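Local structure of putative lipoprotein (Bacteroides ovatus, 3OQQ) at residues Y120-D133 against D146-E160. The protein is of unknown function, a putative extracellular lipoprotein of a gut Bacteroides species that binds calcium ions. Residues are numbered along the deposited sequence; the frame is centred on the assembly and turned at random. Where two conformers were deposited one is given.
Sequences YLFYHNTGVVMFED and DFNDVVFEYDLKVTE. With CA (calcium ion), chain C; CA (calcium ion), chain B.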
loop_
_atom_site.group_PDB
_atom_site.type_symbol
_atom_site.label_atom_id
_atom_site.label_comp_id
_atom_site.label_asym_id
_atom_site.label_seq_id
_atom_site.Cartn_x
_atom_site.Cartn_y
_atom_site.Cartn_z
ATOM N N TYR A 120 14.758 -5.508 15.573
ATOM C CA TYR A 120 13.672 -4.540 15.633
ATOM C C TYR A 120 12.374 -5.116 15.120
ATOM O O TYR A 120 12.318 -5.638 14.007
ATOM C CB TYR A 120 14.015 -3.288 14.815
ATOM C CG TYR A 120 15.314 -2.609 15.182
ATOM C CD1 TYR A 120 15.510 -2.067 16.451
ATOM C CD2 TYR A 120 16.312 -2.415 14.232
ATOM C CE1 TYR A 120 16.694 -1.402 16.781
ATOM C CE2 TYR A 120 17.495 -1.745 14.549
ATOM C CZ TYR A 120 17.684 -1.248 15.826
ATOM O OH TYR A 120 18.849 -0.590 16.134
ATOM N N LEU A 121 11.306 -4.946 15.891
ATOM C CA LEU A 121 9.990 -5.398 15.458
ATOM C C LEU A 121 9.546 -4.510 14.279
ATOM O O LEU A 121 9.797 -3.303 14.287
ATOM C CB LEU A 121 8.987 -5.341 16.641
ATOM C CG LEU A 121 7.528 -5.759 16.362
ATOM C CD1 LEU A 121 6.937 -6.498 17.531
ATOM C CD2 LEU A 121 6.670 -4.563 16.063
ATOM N N PHE A 122 8.922 -5.111 13.261
ATOM C CA PHE A 122 8.423 -4.326 12.136
ATOM C C PHE A 122 7.070 -4.835 11.712
ATOM O O PHE A 122 6.835 -6.046 11.719
ATOM C CB PHE A 122 9.409 -4.259 10.947
ATOM C CG PHE A 122 9.745 -5.542 10.211
ATOM C CD1 PHE A 122 10.784 -6.358 10.642
ATOM C CD2 PHE A 122 9.068 -5.891 9.046
ATOM C CE1 PHE A 122 11.115 -7.535 9.946
ATOM C CE2 PHE A 122 9.398 -7.055 8.342
ATOM C CZ PHE A 122 10.421 -7.871 8.792
ATOM N N TYR A 123 6.153 -3.900 11.436
ATOM C CA TYR A 123 4.821 -4.186 10.930
ATOM C C TYR A 123 4.890 -4.163 9.410
ATOM O O TYR A 123 5.710 -3.430 8.852
ATOM C CB TYR A 123 3.820 -3.158 11.448
ATOM C CG TYR A 123 3.518 -3.302 12.915
ATOM C CD1 TYR A 123 2.587 -4.236 13.368
ATOM C CD2 TYR A 123 4.135 -2.485 13.856
ATOM C CE1 TYR A 123 2.302 -4.373 14.728
ATOM C CE2 TYR A 123 3.850 -2.606 15.218
ATOM C CZ TYR A 123 2.939 -3.556 15.650
ATOM O OH TYR A 123 2.658 -3.678 16.989
ATOM N N HIS A 124 4.060 -4.956 8.735
ATOM C CA HIS A 124 4.111 -4.996 7.282
ATOM C C HIS A 124 2.714 -5.031 6.690
ATOM O O HIS A 124 1.883 -5.858 7.108
ATOM C CB HIS A 124 4.933 -6.234 6.795
ATOM C CG HIS A 124 5.012 -6.384 5.299
ATOM N ND1 HIS A 124 4.631 -7.549 4.674
ATOM C CD2 HIS A 124 5.460 -5.509 4.361
ATOM C CE1 HIS A 124 4.852 -7.355 3.379
ATOM N NE2 HIS A 124 5.363 -6.144 3.148
ATOM N N ASN A 125 2.459 -4.140 5.698
ATOM C CA ASN A 125 1.191 -4.129 4.955
ATOM C C ASN A 125 1.475 -3.875 3.464
ATOM O O ASN A 125 2.228 -2.962 3.110
ATOM C CB ASN A 125 0.189 -3.108 5.529
ATOM C CG ASN A 125 -1.132 -3.080 4.805
ATOM O OD1 ASN A 125 -1.507 -2.079 4.183
ATOM N ND2 ASN A 125 -1.865 -4.184 4.839
ATOM N N THR A 126 0.901 -4.709 2.602
ATOM C CA THR A 126 1.094 -4.613 1.148
ATOM C C THR A 126 -0.249 -4.877 0.447
ATOM O O THR A 126 -1.137 -5.507 1.017
ATOM C CB THR A 126 2.244 -5.547 0.666
ATOM O OG1 THR A 126 2.469 -5.352 -0.732
ATOM C CG2 THR A 126 2.000 -7.036 0.966
ATOM N N GLY A 127 -0.390 -4.356 -0.763
ATOM C CA GLY A 127 -1.585 -4.532 -1.568
ATOM C C GLY A 127 -1.397 -3.953 -2.953
ATOM O O GLY A 127 -0.312 -3.485 -3.309
ATOM N N VAL A 128 -2.453 -3.992 -3.742
ATOM C CA VAL A 128 -2.454 -3.412 -5.082
ATOM C C VAL A 128 -3.597 -2.424 -5.133
ATOM O O VAL A 128 -4.699 -2.721 -4.670
ATOM C CB VAL A 128 -2.476 -4.434 -6.270
ATOM C CG1 VAL A 128 -3.796 -5.216 -6.348
ATOM C CG2 VAL A 128 -2.162 -3.720 -7.598
ATOM N N VAL A 129 -3.314 -1.238 -5.653
ATOM C CA VAL A 129 -4.312 -0.190 -5.759
ATOM C C VAL A 129 -4.731 -0.115 -7.205
ATOM O O VAL A 129 -3.884 -0.070 -8.104
ATOM C CB VAL A 129 -3.818 1.167 -5.216
ATOM C CG1 VAL A 129 -4.872 2.241 -5.422
ATOM C CG2 VAL A 129 -3.459 1.063 -3.742
HETATM N N MSE A 130 -6.046 -0.106 -7.426
HETATM C CA MSE A 130 -6.611 -0.038 -8.766
HETATM C C MSE A 130 -7.558 1.102 -8.855
HETATM O O MSE A 130 -8.550 1.113 -8.146
HETATM C CB MSE A 130 -7.300 -1.359 -9.133
HETATM C CG MSE A 130 -6.324 -2.499 -9.219
HETATM SE SE MSE A 130 -7.158 -4.037 -10.029
HETATM C CE MSE A 130 -5.752 -5.289 -9.637
ATOM N N PHE A 131 -7.283 2.041 -9.772
ATOM C CA PHE A 131 -8.107 3.234 -9.930
ATOM C C PHE A 131 -8.746 3.352 -11.278
ATOM O O PHE A 131 -8.177 2.920 -12.274
ATOM C CB PHE A 131 -7.243 4.491 -9.730
ATOM C CG PHE A 131 -7.254 5.016 -8.338
ATOM C CD1 PHE A 131 -8.349 5.738 -7.856
ATOM C CD2 PHE A 131 -6.160 4.830 -7.500
ATOM C CE1 PHE A 131 -8.345 6.249 -6.559
ATOM C CE2 PHE A 131 -6.179 5.315 -6.186
ATOM C CZ PHE A 131 -7.262 6.026 -5.732
ATOM N N GLU A 132 -9.915 4.013 -11.293
ATOM C CA GLU A 132 -10.671 4.505 -12.443
ATOM C C GLU A 132 -10.307 5.990 -12.552
ATOM O O GLU A 132 -10.163 6.649 -11.525
ATOM C CB GLU A 132 -12.184 4.272 -12.273
ATOM C CG GLU A 132 -12.670 2.988 -12.948
ATOM C CD GLU A 132 -12.365 2.935 -14.434
ATOM O OE1 GLU A 132 -12.897 3.798 -15.166
ATOM O OE2 GLU A 132 -11.581 2.058 -14.868
ATOM N N ASP A 133 -10.126 6.510 -13.758
ATOM C CA ASP A 133 -9.680 7.887 -13.957
ATOM C C ASP A 133 -10.774 8.877 -14.344
ATOM O O ASP A 133 -10.464 10.028 -14.635
ATOM C CB ASP A 133 -8.590 7.912 -15.053
ATOM C CG ASP A 133 -8.990 7.344 -16.413
ATOM O OD1 ASP A 133 -10.213 7.281 -16.709
ATOM O OD2 ASP A 133 -8.091 6.898 -17.154
ATOM N N ASP A 146 -13.186 -0.869 -16.231
ATOM C CA ASP A 146 -12.118 -1.866 -16.230
ATOM C C ASP A 146 -11.188 -1.811 -14.980
ATOM O O ASP A 146 -10.480 -2.794 -14.714
ATOM C CB ASP A 146 -11.294 -1.838 -17.548
ATOM C CG ASP A 146 -10.633 -0.537 -18.000
ATOM O OD1 ASP A 146 -10.661 0.455 -17.236
ATOM O OD2 ASP A 146 -10.083 -0.516 -19.112
ATOM N N PHE A 147 -11.195 -0.696 -14.229
ATOM C CA PHE A 147 -10.387 -0.491 -13.009
ATOM C C PHE A 147 -8.889 -0.764 -13.227
ATOM O O PHE A 147 -8.226 -1.286 -12.331
ATOM C CB PHE A 147 -10.913 -1.313 -11.811
ATOM C CG PHE A 147 -12.043 -0.599 -11.103
ATOM C CD1 PHE A 147 -13.361 -0.719 -11.559
ATOM C CD2 PHE A 147 -11.787 0.237 -10.015
ATOM C CE1 PHE A 147 -14.403 -0.024 -10.930
ATOM C CE2 PHE A 147 -12.828 0.930 -9.383
ATOM C CZ PHE A 147 -14.126 0.803 -9.850
ATOM N N ASN A 148 -8.350 -0.374 -14.384
ATOM C CA ASN A 148 -6.911 -0.579 -14.614
ATOM C C ASN A 148 -6.249 0.728 -15.054
ATOM O O ASN A 148 -5.117 0.708 -15.525
ATOM C CB ASN A 148 -6.674 -1.690 -15.641
ATOM C CG ASN A 148 -7.166 -1.276 -17.003
ATOM O OD1 ASN A 148 -7.561 -0.129 -17.192
ATOM N ND2 ASN A 148 -7.119 -2.165 -17.975
ATOM N N ASP A 149 -6.978 1.859 -14.944
ATOM C CA ASP A 149 -6.505 3.185 -15.396
ATOM C C ASP A 149 -5.191 3.563 -14.754
ATOM O O ASP A 149 -4.331 4.139 -15.431
ATOM C CB ASP A 149 -7.583 4.240 -15.194
ATOM C CG ASP A 149 -8.854 3.830 -15.944
ATOM O OD1 ASP A 149 -8.789 2.857 -16.760
ATOM O OD2 ASP A 149 -9.905 4.444 -15.700
ATOM N N VAL A 150 -5.016 3.198 -13.469
ATOM C CA VAL A 150 -3.761 3.282 -12.731
ATOM C C VAL A 150 -3.727 2.045 -11.842
ATOM O O VAL A 150 -4.656 1.788 -11.068
ATOM C CB VAL A 150 -3.437 4.580 -11.932
ATOM C CG1 VAL A 150 -2.007 4.514 -11.374
ATOM C CG2 VAL A 150 -3.599 5.838 -12.787
ATOM N N VAL A 151 -2.704 1.224 -12.025
ATOM C CA VAL A 151 -2.589 0.004 -11.214
ATOM C C VAL A 151 -1.225 0.079 -10.591
ATOM O O VAL A 151 -0.226 0.188 -11.307
ATOM C CB VAL A 151 -2.832 -1.312 -11.994
ATOM C CG1 VAL A 151 -2.748 -2.536 -11.087
ATOM C CG2 VAL A 151 -4.163 -1.291 -12.738
ATOM N N PHE A 152 -1.180 0.127 -9.265
ATOM C CA PHE A 152 0.112 0.149 -8.599
ATOM C C PHE A 152 0.122 -0.678 -7.372
ATOM O O PHE A 152 -0.842 -0.685 -6.630
ATOM C CB PHE A 152 0.579 1.569 -8.272
ATOM C CG PHE A 152 -0.243 2.392 -7.311
ATOM C CD1 PHE A 152 -1.277 3.206 -7.774
ATOM C CD2 PHE A 152 0.104 2.467 -5.964
ATOM C CE1 PHE A 152 -1.969 4.041 -6.907
ATOM C CE2 PHE A 152 -0.606 3.292 -5.092
ATOM C CZ PHE A 152 -1.623 4.093 -5.581
ATOM N N GLU A 153 1.235 -1.344 -7.136
ATOM C CA GLU A 153 1.456 -2.127 -5.921
ATOM C C GLU A 153 2.106 -1.280 -4.879
ATOM O O GLU A 153 2.926 -0.417 -5.191
ATOM C CB GLU A 153 2.359 -3.342 -6.192
ATOM C CG GLU A 153 1.974 -4.130 -7.426
ATOM C CD GLU A 153 2.742 -5.418 -7.651
ATOM O OE1 GLU A 153 3.858 -5.551 -7.097
ATOM O OE2 GLU A 153 2.214 -6.298 -8.372
ATOM N N TYR A 154 1.801 -1.543 -3.634
ATOM C CA TYR A 154 2.469 -0.788 -2.588
ATOM C C TYR A 154 2.955 -1.725 -1.542
ATOM O O TYR A 154 2.406 -2.813 -1.372
ATOM C CB TYR A 154 1.560 0.285 -1.959
ATOM C CG TYR A 154 0.498 -0.279 -1.042
ATOM C CD1 TYR A 154 0.753 -0.478 0.316
ATOM C CD2 TYR A 154 -0.757 -0.632 -1.531
ATOM C CE1 TYR A 154 -0.226 -0.967 1.171
ATOM C CE2 TYR A 154 -1.754 -1.106 -0.676
ATOM C CZ TYR A 154 -1.467 -1.309 0.664
ATOM O OH TYR A 154 -2.420 -1.800 1.518
ATOM N N ASP A 155 3.922 -1.255 -0.766
ATOM C CA ASP A 155 4.472 -2.009 0.354
ATOM C C ASP A 155 4.856 -1.039 1.421
ATOM O O ASP A 155 5.642 -0.131 1.171
ATOM C CB ASP A 155 5.695 -2.833 -0.083
ATOM C CG ASP A 155 6.066 -3.882 0.940
ATOM O OD1 ASP A 155 6.606 -3.507 2.013
ATOM O OD2 ASP A 155 5.807 -5.072 0.683
ATOM N N LEU A 156 4.312 -1.240 2.610
ATOM C CA LEU A 156 4.599 -0.409 3.778
ATOM C C LEU A 156 5.172 -1.270 4.899
ATOM O O LEU A 156 4.614 -2.316 5.208
ATOM C CB LEU A 156 3.326 0.316 4.263
ATOM C CG LEU A 156 2.962 1.603 3.549
ATOM C CD1 LEU A 156 1.462 1.870 3.618
ATOM C CD2 LEU A 156 3.733 2.778 4.128
ATOM N N LYS A 157 6.301 -0.822 5.493
ATOM C CA LYS A 157 6.995 -1.443 6.618
ATOM C C LYS A 157 7.278 -0.357 7.643
ATOM O O LYS A 157 7.888 0.658 7.308
ATOM C CB LYS A 157 8.308 -2.133 6.194
ATOM C CG LYS A 157 8.209 -3.600 5.869
ATOM C CD LYS A 157 9.551 -4.155 5.369
ATOM C CE LYS A 157 9.671 -4.186 3.852
ATOM N NZ LYS A 157 8.724 -5.145 3.204
ATOM N N VAL A 158 6.804 -0.547 8.867
ATOM C CA VAL A 158 7.038 0.375 9.969
ATOM C C VAL A 158 7.898 -0.392 10.971
ATOM O O VAL A 158 7.449 -1.383 11.542
ATOM C CB VAL A 158 5.729 0.937 10.572
ATOM C CG1 VAL A 158 5.995 1.665 11.894
ATOM C CG2 VAL A 158 5.049 1.873 9.584
ATOM N N THR A 159 9.144 0.037 11.139
ATOM C CA THR A 159 10.117 -0.592 12.029
ATOM C C THR A 159 10.228 0.215 13.309
ATOM O O THR A 159 10.309 1.449 13.260
ATOM C CB THR A 159 11.460 -0.647 11.306
ATOM O OG1 THR A 159 11.277 -1.266 10.036
ATOM C CG2 THR A 159 12.561 -1.343 12.115
ATOM N N GLU A 160 10.231 -0.479 14.452
ATOM C CA GLU A 160 10.405 0.164 15.740
ATOM C C GLU A 160 11.882 0.052 16.111
ATOM O O GLU A 160 12.309 -0.985 16.626
ATOM C CB GLU A 160 9.464 -0.446 16.782
ATOM C CG GLU A 160 8.006 -0.173 16.451
ATOM C CD GLU A 160 6.983 -0.727 17.417
ATOM O OE1 GLU A 160 7.369 -1.185 18.511
ATOM O OE2 GLU A 160 5.778 -0.646 17.105
HETATM CA CA CA C . -11.426 2.841 -16.915
HETATM CA CA CA B . -8.605 1.369 -18.739
HETATM O O HOH W 1 11.374 -3.137 18.209
HETATM O O HOH W 2 4.695 -6.832 -1.592
HETATM O O HOH W 3 -12.049 4.992 -17.729
HETATM O O HOH W 4 -13.475 1.840 -17.719
HETATM O O HOH W 5 -10.631 3.071 -19.125
#
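Tyr154 has its CG wedged between its own backbone N and carbonyl carbon (chi1 74°), which swings the ring across the sheet to lie with one face over Gly127 N. Its hydroxyl gives a hydrogen bond to Asn125, OH to OD1 2.8 Å, from above the amide's carbonyl plane; Asn125 meets it with CG trans to the main-chain nitrogen (chi1 -179°). A phenylalanine in place of Tyr154 would keep the ring over the glycine but would probably leave Asn125 OD1 without this donor and its amide less fixed in rotation. On the opposite face, His124 NE2 donates to Asp155 OD2 at 2.7 Å, nearly straight and in the imidazole plane, while Lys157 NZ salt-bridges Asp155 OD1. His124 ND1 is hydrogen-bonded to Leu36 O. Thr126 OG1 also reaches over, bonding Tyr154 O at 2.6 Å; that carbonyl accepts from Gly127 N as well. Back on the face of Tyr154, Val129 CB sits over the Phe152 ring, 3.8 Å from its centroid. Past strand 122-131, just ahead of the start of its partner, Glu132 CG lies squarely over the Phe147 ring, and the Glu132 carboxylate chelates one calcium ion through OE1 and OE2, the latter at 2.2 Å. Asp146 OD1 and Asp149 OD1 each bridge this ion to a second calcium, which also binds Asp146 OD2, Asn148, Gly186, Glu397 and a water shared by both ions; Asp146 OD2 also accepts a hydrogen bond from Arg398 N. The whole is an antiparallel strand pair, 122-131 with 150-161, broken by a classic bulge that sets Phe131 against both Asp149 and Val150, leading into a carboxylate-bridged two-calcium site.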